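Local coordinates for transcriptional regulator, LacI family (Arthrobacter sp., PDB 4RKR), which probably regulates transcription as a DNA-binding member of the LacI family, its periplasmic-binding-protein-like module holding bound galactose and glucose, at residues V18-P23 with A73-L78; A197-M202 with G225-P230; M242-R247 with L276-V281. All coordinates share one frame; numbering follows the deposited sequence.

Contact 1: residues V18-P23 with A73-L78; sequences VGLAIP and AVIGYL. With GAL (beta-D-galactopyranose), chain E.
The carbonyl oxygen of G19 is gripped twice from strand 73-76: the amide N of I75 donates to G19 O at 2.8 Å, and V74 CA brings its hydrogen to the same oxygen at 3.3 Å. The other backbone bonds, from G19 N to A73 O, A21 N to I75 O and Y77 N to A21 O, continue the parallel pairing as far as Y77. On the face bearing L20 and I75, L20 CD1 lies against I75 CG2 (3.7 Å). The leucine reaches it because CG stands opposite the backbone N (chi1 -164°), which swings CD1 toward strand 73-76. On the face bearing A21, its CB meets L78 CD2 at 3.9 Å. Beyond the strands, P23 CD packs on Y77 CB at 3.8 Å, and the tyrosine ring runs on to the sugar. There galactose O6 lies at the ring edge, in its plane, 2.7 Å from Y77 OH, which is also hydrogen-bonded to Y29. F33 and F30 meet the same ring edge-to-face. Adjacent parallel strands whose C-terminal ends deliver a ligand-binding side chain are characteristic of the Rossmann-like lobes of the periplasmic-binding-protein fold.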
loop_
_atom_site.group_PDB
_atom_site.type_symbol
_atom_site.label_atom_id
_atom_site.label_comp_id
_atom_site.label_asym_id
_atom_site.label_seq_id
_atom_site.Cartn_x
_atom_site.Cartn_y
_atom_site.Cartn_z
ATOM N N VAL A 18 6.981 15.578 -13.101
ATOM C CA VAL A 18 5.660 14.981 -13.255
ATOM C C VAL A 18 4.872 14.873 -11.936
ATOM O O VAL A 18 5.385 14.436 -10.908
ATOM C CB VAL A 18 5.773 13.581 -13.877
ATOM C CG1 VAL A 18 4.384 13.011 -14.144
ATOM C CG2 VAL A 18 6.582 13.653 -15.160
ATOM N N GLY A 19 3.605 15.261 -11.997
ATOM C CA GLY A 19 2.693 15.109 -10.882
ATOM C C GLY A 19 1.844 13.863 -11.005
ATOM O O GLY A 19 1.331 13.533 -12.068
ATOM N N LEU A 20 1.690 13.167 -9.893
ATOM C CA LEU A 20 0.897 11.971 -9.859
ATOM C C LEU A 20 -0.228 12.229 -8.869
ATOM O O LEU A 20 0.007 12.422 -7.673
ATOM C CB LEU A 20 1.782 10.805 -9.438
ATOM C CG LEU A 20 1.290 9.384 -9.680
ATOM C CD1 LEU A 20 1.028 9.134 -11.158
ATOM C CD2 LEU A 20 2.320 8.414 -9.138
ATOM N N ALA A 21 -1.448 12.306 -9.386
ATOM C CA ALA A 21 -2.623 12.454 -8.544
ATOM C C ALA A 21 -3.288 11.095 -8.300
ATOM O O ALA A 21 -3.703 10.446 -9.252
ATOM C CB ALA A 21 -3.598 13.384 -9.221
ATOM N N ILE A 22 -3.411 10.672 -7.041
ATOM C CA ILE A 22 -4.213 9.475 -6.722
ATOM C C ILE A 22 -5.257 9.794 -5.654
ATOM O O ILE A 22 -5.010 10.597 -4.761
ATOM C CB ILE A 22 -3.352 8.292 -6.260
ATOM C CG1 ILE A 22 -2.342 8.753 -5.221
ATOM C CG2 ILE A 22 -2.623 7.687 -7.444
ATOM C CD1 ILE A 22 -1.536 7.638 -4.607
ATOM N N PRO A 23 -6.434 9.170 -5.751
ATOM C CA PRO A 23 -7.557 9.500 -4.863
ATOM C C PRO A 23 -7.438 9.008 -3.413
ATOM O O PRO A 23 -8.137 9.519 -2.551
ATOM C CB PRO A 23 -8.748 8.833 -5.550
ATOM C CG PRO A 23 -8.162 7.708 -6.326
ATOM C CD PRO A 23 -6.822 8.207 -6.792
ATOM N N ALA A 73 3.624 18.129 -16.297
ATOM C CA ALA A 73 2.648 17.142 -16.734
ATOM C C ALA A 73 2.040 16.446 -15.526
ATOM O O ALA A 73 2.610 16.455 -14.433
ATOM C CB ALA A 73 3.306 16.119 -17.639
ATOM N N VAL A 74 0.871 15.857 -15.731
ATOM C CA VAL A 74 0.204 15.102 -14.689
ATOM C C VAL A 74 -0.262 13.791 -15.233
ATOM O O VAL A 74 -0.827 13.717 -16.326
ATOM C CB VAL A 74 -1.025 15.837 -14.114
ATOM C CG1 VAL A 74 -1.842 14.906 -13.225
ATOM C CG2 VAL A 74 -0.579 17.055 -13.330
ATOM N N ILE A 75 -0.024 12.756 -14.447
ATOM C CA ILE A 75 -0.621 11.456 -14.667
ATOM C C ILE A 75 -1.515 11.186 -13.459
ATOM O O ILE A 75 -1.107 11.386 -12.304
ATOM C CB ILE A 75 0.460 10.385 -14.705
ATOM C CG1 ILE A 75 1.344 10.589 -15.926
ATOM C CG2 ILE A 75 -0.175 8.985 -14.667
ATOM C CD1 ILE A 75 2.633 9.780 -15.882
ATOM N N GLY A 76 -2.726 10.728 -13.689
ATOM C CA GLY A 76 -3.591 10.523 -12.545
ATOM C C GLY A 76 -4.946 9.910 -12.747
ATOM O O GLY A 76 -5.487 9.835 -13.867
ATOM N N TYR A 77 -5.480 9.464 -11.618
ATOM C CA TYR A 77 -6.884 9.133 -11.479
ATOM C C TYR A 77 -7.562 10.381 -10.918
ATOM O O TYR A 77 -7.248 10.808 -9.808
ATOM C CB TYR A 77 -7.046 7.950 -10.538
ATOM C CG TYR A 77 -6.729 6.604 -11.161
ATOM C CD1 TYR A 77 -5.407 6.154 -11.289
ATOM C CD2 TYR A 77 -7.751 5.769 -11.596
ATOM C CE1 TYR A 77 -5.126 4.915 -11.850
ATOM C CE2 TYR A 77 -7.482 4.532 -12.160
ATOM C CZ TYR A 77 -6.178 4.111 -12.274
ATOM O OH TYR A 77 -5.932 2.914 -12.849
ATOM N N LEU A 78 -8.483 10.973 -11.682
ATOM C CA LEU A 78 -8.986 12.313 -11.362
ATOM C C LEU A 78 -10.417 12.372 -10.881
ATOM O O LEU A 78 -10.942 13.469 -10.683
ATOM C CB LEU A 78 -8.837 13.242 -12.575
ATOM C CG LEU A 78 -7.413 13.635 -13.013
ATOM C CD1 LEU A 78 -7.476 14.948 -13.766
ATOM C CD2 LEU A 78 -6.431 13.773 -11.854
HETATM C C1 GAL E . -10.456 2.103 -9.479
HETATM C C2 GAL E . -10.463 1.059 -8.362
HETATM C C3 GAL E . -9.113 0.351 -8.272
HETATM C C4 GAL E . -8.695 -0.167 -9.637
HETATM C C5 GAL E . -8.780 0.933 -10.683
HETATM C C6 GAL E . -8.460 0.369 -12.057
HETATM O O2 GAL E . -10.728 1.733 -7.126
HETATM O O3 GAL E . -9.140 -0.767 -7.377
HETATM O O4 GAL E . -9.549 -1.245 -10.006
HETATM O O5 GAL E . -10.086 1.510 -10.718
HETATM O O6 GAL E . -8.186 1.457 -12.940
#

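Contact 2: residues A197-M202 with G225-P230; sequences AFNDLM and GMDGIP. With GAL (beta-D-galactopyranose), chain E.
First torsions turn D200 toward I229 and set N199 beside D227, fitting the two neighbours to different tasks. D200 places CG on the side away from its carbonyl carbon (chi1 -70°), which carries the carboxylate across to the turn at 225-230. N199 holds CG between its backbone N and carbonyl carbon (chi1 63°), so that the amide turns back over the start of helix 200-212 while CB lies 3.5 Å from D227 OD2. The two ends of the N199 amide then divide the work. OD1 is the N-cap acceptor for M202 N at 3.0 Å, whereas ND2 donates to galactose O3, also at 3.0 Å. That hydroxyl gives its own proton to D227 OD2 at 2.6 Å. D227 OD1 takes the proton of galactose O4 at 2.6 Å, and the carboxylate thereby spans two adjacent hydroxyls, one of them the axial group that sets galactose apart from glucose. Holding the turn in place is the task of D200. Its N donates to M226 O over 2.7 Å in a bent bond, 130° at the hydrogen. OD2 accepts from I229 N at 3.2 Å, on its anti side, and also receives a water that donates in turn to I229 O. OD1 has T241 as its hydrogen-bonding partner. I229 CD1 also packs on D200 CB, at 3.6 Å. A second water links L201 N to D227 OD2, so the helix end reaches the sugar-binding carboxylate indirectly. Around the site, strands 194-197 and 222-225 run side by side in the sheet and deliver the two segments at their C-terminal ends; F198 packs on strand 131-136 and makes a cation-pi contact with R151 of helix 150-162, while L201 and M202 lean on helix 175-188.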
loop_
_atom_site.group_PDB
_atom_site.type_symbol
_atom_site.label_atom_id
_atom_site.label_comp_id
_atom_site.label_asym_id
_atom_site.label_seq_id
_atom_site.Cartn_x
_atom_site.Cartn_y
_atom_site.Cartn_z
ATOM N N ALA A 197 -15.826 -10.118 -7.586
ATOM C CA ALA A 197 -15.735 -8.920 -6.779
ATOM C C ALA A 197 -15.283 -7.776 -7.652
ATOM O O ALA A 197 -14.477 -7.970 -8.573
ATOM C CB ALA A 197 -14.757 -9.139 -5.641
ATOM N N PHE A 198 -15.788 -6.586 -7.348
ATOM C CA PHE A 198 -15.382 -5.358 -8.041
ATOM C C PHE A 198 -13.856 -5.245 -8.141
ATOM O O PHE A 198 -13.308 -4.981 -9.211
ATOM C CB PHE A 198 -15.962 -4.149 -7.316
ATOM C CG PHE A 198 -15.510 -2.842 -7.870
ATOM C CD1 PHE A 198 -16.116 -2.309 -8.998
ATOM C CD2 PHE A 198 -14.486 -2.133 -7.263
ATOM C CE1 PHE A 198 -15.697 -1.094 -9.529
ATOM C CE2 PHE A 198 -14.061 -0.921 -7.782
ATOM C CZ PHE A 198 -14.665 -0.397 -8.920
ATOM N N ASN A 199 -13.168 -5.483 -7.035
ATOM C CA ASN A 199 -11.714 -5.504 -7.068
ATOM C C ASN A 199 -11.120 -6.379 -5.957
ATOM O O ASN A 199 -11.853 -6.934 -5.141
ATOM C CB ASN A 199 -11.173 -4.065 -7.002
ATOM C CG ASN A 199 -11.521 -3.359 -5.707
ATOM O OD1 ASN A 199 -11.997 -3.973 -4.741
ATOM N ND2 ASN A 199 -11.275 -2.051 -5.673
ATOM N N ASP A 200 -9.798 -6.493 -5.931
ATOM C CA ASP A 200 -9.114 -7.406 -5.010
ATOM C C ASP A 200 -9.306 -7.008 -3.556
ATOM O O ASP A 200 -9.450 -7.882 -2.685
ATOM C CB ASP A 200 -7.614 -7.515 -5.340
ATOM C CG ASP A 200 -7.354 -8.251 -6.640
ATOM O OD1 ASP A 200 -8.327 -8.727 -7.247
ATOM O OD2 ASP A 200 -6.182 -8.351 -7.063
ATOM N N LEU A 201 -9.336 -5.709 -3.279
ATOM C CA LEU A 201 -9.602 -5.246 -1.907
ATOM C C LEU A 201 -10.941 -5.766 -1.381
ATOM O O LEU A 201 -10.992 -6.321 -0.291
ATOM C CB LEU A 201 -9.591 -3.717 -1.827
ATOM C CG LEU A 201 -9.827 -3.134 -0.430
ATOM C CD1 LEU A 201 -8.800 -3.654 0.573
ATOM C CD2 LEU A 201 -9.809 -1.620 -0.497
ATOM N N MET A 202 -12.015 -5.556 -2.147
ATOM C CA MET A 202 -13.352 -6.006 -1.753
ATOM C C MET A 202 -13.377 -7.548 -1.692
ATOM O O MET A 202 -13.981 -8.143 -0.801
ATOM C CB MET A 202 -14.447 -5.460 -2.716
ATOM C CG MET A 202 -14.581 -3.929 -2.770
ATOM S SD MET A 202 -15.928 -3.364 -3.801
ATOM C CE MET A 202 -17.239 -3.380 -2.604
ATOM N N GLY A 225 -11.319 -11.765 -8.091
ATOM C CA GLY A 225 -11.243 -10.327 -7.943
ATOM C C GLY A 225 -10.799 -9.631 -9.208
ATOM O O GLY A 225 -10.896 -10.169 -10.315
ATOM N N MET A 226 -10.368 -8.393 -9.028
ATOM C CA MET A 226 -9.800 -7.605 -10.097
ATOM C C MET A 226 -8.684 -6.715 -9.558
ATOM O O MET A 226 -8.769 -6.241 -8.444
ATOM C CB MET A 226 -10.895 -6.780 -10.770
ATOM C CG MET A 226 -10.442 -6.005 -11.991
ATOM S SD MET A 226 -11.769 -5.366 -13.034
ATOM C CE MET A 226 -12.887 -6.768 -13.064
ATOM N N ASP A 227 -7.686 -6.483 -10.404
ATOM C CA ASP A 227 -6.496 -5.631 -10.211
ATOM C C ASP A 227 -5.144 -6.325 -10.104
ATOM O O ASP A 227 -4.158 -5.797 -10.581
ATOM C CB ASP A 227 -6.602 -4.725 -8.971
ATOM C CG ASP A 227 -7.717 -3.715 -9.059
ATOM O OD1 ASP A 227 -8.339 -3.595 -10.116
ATOM O OD2 ASP A 227 -7.968 -3.036 -8.055
ATOM N N GLY A 228 -5.091 -7.532 -9.574
ATOM C CA GLY A 228 -3.815 -8.153 -9.283
ATOM C C GLY A 228 -2.854 -7.463 -8.320
ATOM O O GLY A 228 -1.667 -7.459 -8.552
ATOM N N ILE A 229 -3.345 -6.895 -7.233
ATOM C CA ILE A 229 -2.459 -6.355 -6.200
ATOM C C ILE A 229 -1.646 -7.453 -5.500
ATOM O O ILE A 229 -2.135 -8.554 -5.328
ATOM C CB ILE A 229 -3.246 -5.559 -5.154
ATOM C CG1 ILE A 229 -4.238 -6.463 -4.436
ATOM C CG2 ILE A 229 -3.967 -4.405 -5.813
ATOM C CD1 ILE A 229 -5.084 -5.758 -3.412
ATOM N N PRO A 230 -0.402 -7.163 -5.117
ATOM C CA PRO A 230 0.469 -8.191 -4.498
ATOM C C PRO A 230 -0.175 -8.917 -3.301
ATOM O O PRO A 230 0.111 -10.083 -3.044
ATOM C CB PRO A 230 1.698 -7.395 -4.025
ATOM C CG PRO A 230 1.668 -6.099 -4.766
ATOM C CD PRO A 230 0.265 -5.851 -5.246
HETATM C C1 GAL E . -10.456 2.103 -9.479
HETATM C C2 GAL E . -10.463 1.059 -8.362
HETATM C C3 GAL E . -9.113 0.351 -8.272
HETATM C C4 GAL E . -8.695 -0.167 -9.637
HETATM C C5 GAL E . -8.780 0.933 -10.683
HETATM C C6 GAL E . -8.460 0.369 -12.057
HETATM O O2 GAL E . -10.728 1.733 -7.126
HETATM O O3 GAL E . -9.140 -0.767 -7.377
HETATM O O4 GAL E . -9.549 -1.245 -10.006
HETATM O O5 GAL E . -10.086 1.510 -10.718
HETATM O O6 GAL E . -8.186 1.457 -12.940
HETATM O O HOH W 1 -4.269 -9.959 -6.452
HETATM O O HOH W 2 -7.988 -3.448 -4.801
#

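Contact 3: residues M242-R247 with L276-V281; sequences MALDLR and LKHRLV
One face of the H278 imidazole is met by L244 CD2, a CH-pi contact in which the methyl stands 3.4 Å from the ring centroid and 19° off its normal. The methyl is displaced toward the rim and comes nearest H278 CD2, at 3.2 Å. The other flat group is approached differently: D245 CB lies at the edge of the R279 guanidinium, near its plane, 3.9 Å from NH2. Next to these groups strand 242-243 pairs antiparallel with strand 279-281. A243 and R279 are the hydrogen-bonded pair, each amide donating to the other's carbonyl, and both the A243 N to R279 O bond and its reciprocal measure 2.7 Å. M242 and L280 form the adjoining non-hydrogen-bonded pair. On their side of the sheet the methionine chain, bent at chi2 and chi3 (-52° and -57°), folds over L280, bringing SD to 3.5 Å from L280 CD1. V118 of helix 112-125 packs against both. On the A243 side the contact is slighter, with A243 CB 3.7 Å from V281 CG2. Past L244 the chains part: 242-247 enters helix 246-262, where D245 is the N-cap through a weak bond from R247 N, and L244 packs on Y29 of helix 29-43. In this fold such crossing segments form the hinge between the two lobes. The chemistry is correspondingly uneven. D245 OD2 and R279 NH2, 4.5 Å apart, are too distant for a salt bridge, and the ion pair of R279 with E248 is long and weak; with E248 also near D245, the arginine may ease the repulsion of the two acids. Two short backbone bonds and apolar side chains thus carry the join, the charges probably adding at most a weak, long-range contribution.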
loop_
_atom_site.group_PDB
_atom_site.type_symbol
_atom_site.label_atom_id
_atom_site.label_comp_id
_atom_site.label_asym_id
_atom_site.label_seq_id
_atom_site.Cartn_x
_atom_site.Cartn_y
_atom_site.Cartn_z
ATOM N N MET A 242 -8.664 -11.029 -12.098
ATOM C CA MET A 242 -8.395 -10.427 -13.390
ATOM C C MET A 242 -7.325 -9.345 -13.172
ATOM O O MET A 242 -7.630 -8.260 -12.667
ATOM C CB MET A 242 -9.682 -9.864 -14.008
ATOM C CG MET A 242 -10.697 -10.920 -14.443
ATOM S SD MET A 242 -10.034 -12.224 -15.507
ATOM C CE MET A 242 -9.360 -11.358 -16.888
ATOM N N ALA A 243 -6.077 -9.662 -13.534
ATOM C CA ALA A 243 -4.909 -8.880 -13.129
ATOM C C ALA A 243 -4.437 -7.914 -14.194
ATOM O O ALA A 243 -4.455 -8.234 -15.371
ATOM C CB ALA A 243 -3.752 -9.798 -12.755
ATOM N N LEU A 244 -3.994 -6.740 -13.748
ATOM C CA LEU A 244 -3.308 -5.763 -14.580
ATOM C C LEU A 244 -1.817 -5.850 -14.294
ATOM O O LEU A 244 -1.397 -5.847 -13.120
ATOM C CB LEU A 244 -3.763 -4.347 -14.223
ATOM C CG LEU A 244 -5.206 -3.935 -14.493
ATOM C CD1 LEU A 244 -5.458 -2.536 -13.944
ATOM C CD2 LEU A 244 -5.490 -3.990 -15.986
ATOM N N ASP A 245 -1.013 -5.909 -15.353
ATOM C CA ASP A 245 0.435 -5.796 -15.200
ATOM C C ASP A 245 0.751 -4.308 -14.986
ATOM O O ASP A 245 0.670 -3.509 -15.918
ATOM C CB ASP A 245 1.154 -6.342 -16.432
ATOM C CG ASP A 245 2.654 -6.232 -16.324
ATOM O OD1 ASP A 245 3.133 -5.725 -15.289
ATOM O OD2 ASP A 245 3.357 -6.654 -17.268
ATOM N N LEU A 246 1.084 -3.945 -13.749
ATOM C CA LEU A 246 1.260 -2.542 -13.375
ATOM C C LEU A 246 2.521 -1.968 -13.988
ATOM O O LEU A 246 2.602 -0.773 -14.226
ATOM C CB LEU A 246 1.255 -2.385 -11.854
ATOM C CG LEU A 246 -0.126 -2.708 -11.257
ATOM C CD1 LEU A 246 -0.058 -2.869 -9.749
ATOM C CD2 LEU A 246 -1.151 -1.643 -11.634
ATOM N N ARG A 247 3.495 -2.830 -14.266
ATOM C CA ARG A 247 4.612 -2.442 -15.120
ATOM C C ARG A 247 4.117 -1.875 -16.453
ATOM O O ARG A 247 4.502 -0.775 -16.839
ATOM C CB ARG A 247 5.536 -3.633 -15.408
ATOM C CG ARG A 247 6.586 -3.903 -14.345
ATOM C CD ARG A 247 7.773 -4.665 -14.920
ATOM N NE ARG A 247 9.028 -4.185 -14.340
ATOM C CZ ARG A 247 10.188 -4.065 -14.989
ATOM N NH1 ARG A 247 10.306 -4.383 -16.272
ATOM N NH2 ARG A 247 11.251 -3.609 -14.343
ATOM N N LEU A 276 -5.796 -0.934 -22.485
ATOM C CA LEU A 276 -5.100 -2.097 -21.965
ATOM C C LEU A 276 -6.084 -3.169 -21.517
ATOM O O LEU A 276 -7.279 -2.897 -21.317
ATOM C CB LEU A 276 -4.220 -1.687 -20.796
ATOM C CG LEU A 276 -3.168 -0.643 -21.160
ATOM C CD1 LEU A 276 -2.283 -0.397 -19.957
ATOM C CD2 LEU A 276 -2.349 -1.089 -22.366
ATOM N N LYS A 277 -5.562 -4.382 -21.345
ATOM C CA LYS A 277 -6.376 -5.540 -21.026
ATOM C C LYS A 277 -5.855 -6.239 -19.796
ATOM O O LYS A 277 -4.646 -6.300 -19.587
ATOM C CB LYS A 277 -6.392 -6.514 -22.210
ATOM C CG LYS A 277 -7.230 -6.036 -23.388
ATOM C CD LYS A 277 -7.594 -7.173 -24.329
ATOM C CE LYS A 277 -8.448 -6.683 -25.485
ATOM N NZ LYS A 277 -9.094 -7.827 -26.189
ATOM N N HIS A 278 -6.782 -6.766 -18.997
ATOM C CA HIS A 278 -6.448 -7.570 -17.827
ATOM C C HIS A 278 -6.108 -8.969 -18.303
ATOM O O HIS A 278 -6.595 -9.396 -19.343
ATOM C CB HIS A 278 -7.635 -7.691 -16.873
ATOM C CG HIS A 278 -8.109 -6.390 -16.303
ATOM N ND1 HIS A 278 -8.896 -5.506 -17.008
ATOM C CD2 HIS A 278 -7.951 -5.851 -15.071
ATOM C CE1 HIS A 278 -9.176 -4.465 -16.247
ATOM N NE2 HIS A 278 -8.616 -4.649 -15.067
ATOM N N ARG A 279 -5.288 -9.675 -17.529
ATOM C CA ARG A 279 -4.994 -11.075 -17.765
ATOM C C ARG A 279 -5.443 -11.871 -16.547
ATOM O O ARG A 279 -5.222 -11.447 -15.404
ATOM C CB ARG A 279 -3.497 -11.258 -18.003
ATOM C CG ARG A 279 -3.154 -12.340 -19.021
ATOM C CD ARG A 279 -1.815 -12.131 -19.729
ATOM N NE ARG A 279 -0.992 -11.064 -19.152
ATOM C CZ ARG A 279 -0.822 -9.844 -19.674
ATOM N NH1 ARG A 279 -1.404 -9.479 -20.816
ATOM N NH2 ARG A 279 -0.052 -8.968 -19.038
ATOM N N LEU A 280 -6.080 -13.016 -16.789
ATOM C CA LEU A 280 -6.566 -13.864 -15.698
ATOM C C LEU A 280 -5.402 -14.602 -15.076
ATOM O O LEU A 280 -4.617 -15.237 -15.776
ATOM C CB LEU A 280 -7.604 -14.873 -16.186
ATOM C CG LEU A 280 -8.167 -15.872 -15.163
ATOM C CD1 LEU A 280 -8.967 -15.200 -14.057
ATOM C CD2 LEU A 280 -9.030 -16.911 -15.863
ATOM N N VAL A 281 -5.295 -14.499 -13.760
ATOM C CA VAL A 281 -4.244 -15.158 -13.008
ATOM C C VAL A 281 -4.920 -16.092 -12.034
ATOM O O VAL A 281 -5.625 -15.626 -11.136
ATOM C CB VAL A 281 -3.412 -14.143 -12.224
ATOM C CG1 VAL A 281 -2.489 -14.850 -11.225
ATOM C CG2 VAL A 281 -2.641 -13.266 -13.194
#

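How the contacts relate
The galactose bridges contact 1 and contact 2, meeting Y77 from one side and N199 and D227 from the other. The two contacts do not themselves touch, their centres lying 21 Å apart and their nearest atoms about 7 Å apart. Contact 3 joins contact 2 directly, their centres being 11 Å apart: M242 O lies 2.9 Å from D227 N and M242 N 3.0 Å from G225 O, both probable hydrogen bonds, and M226 SD packs on H278 NE2. The sugar-binding turn is thus tied to the neighbouring strand 240-243. Contact 3 remains about 6 Å from contact 1 at nearest atoms, though both reach one sheet.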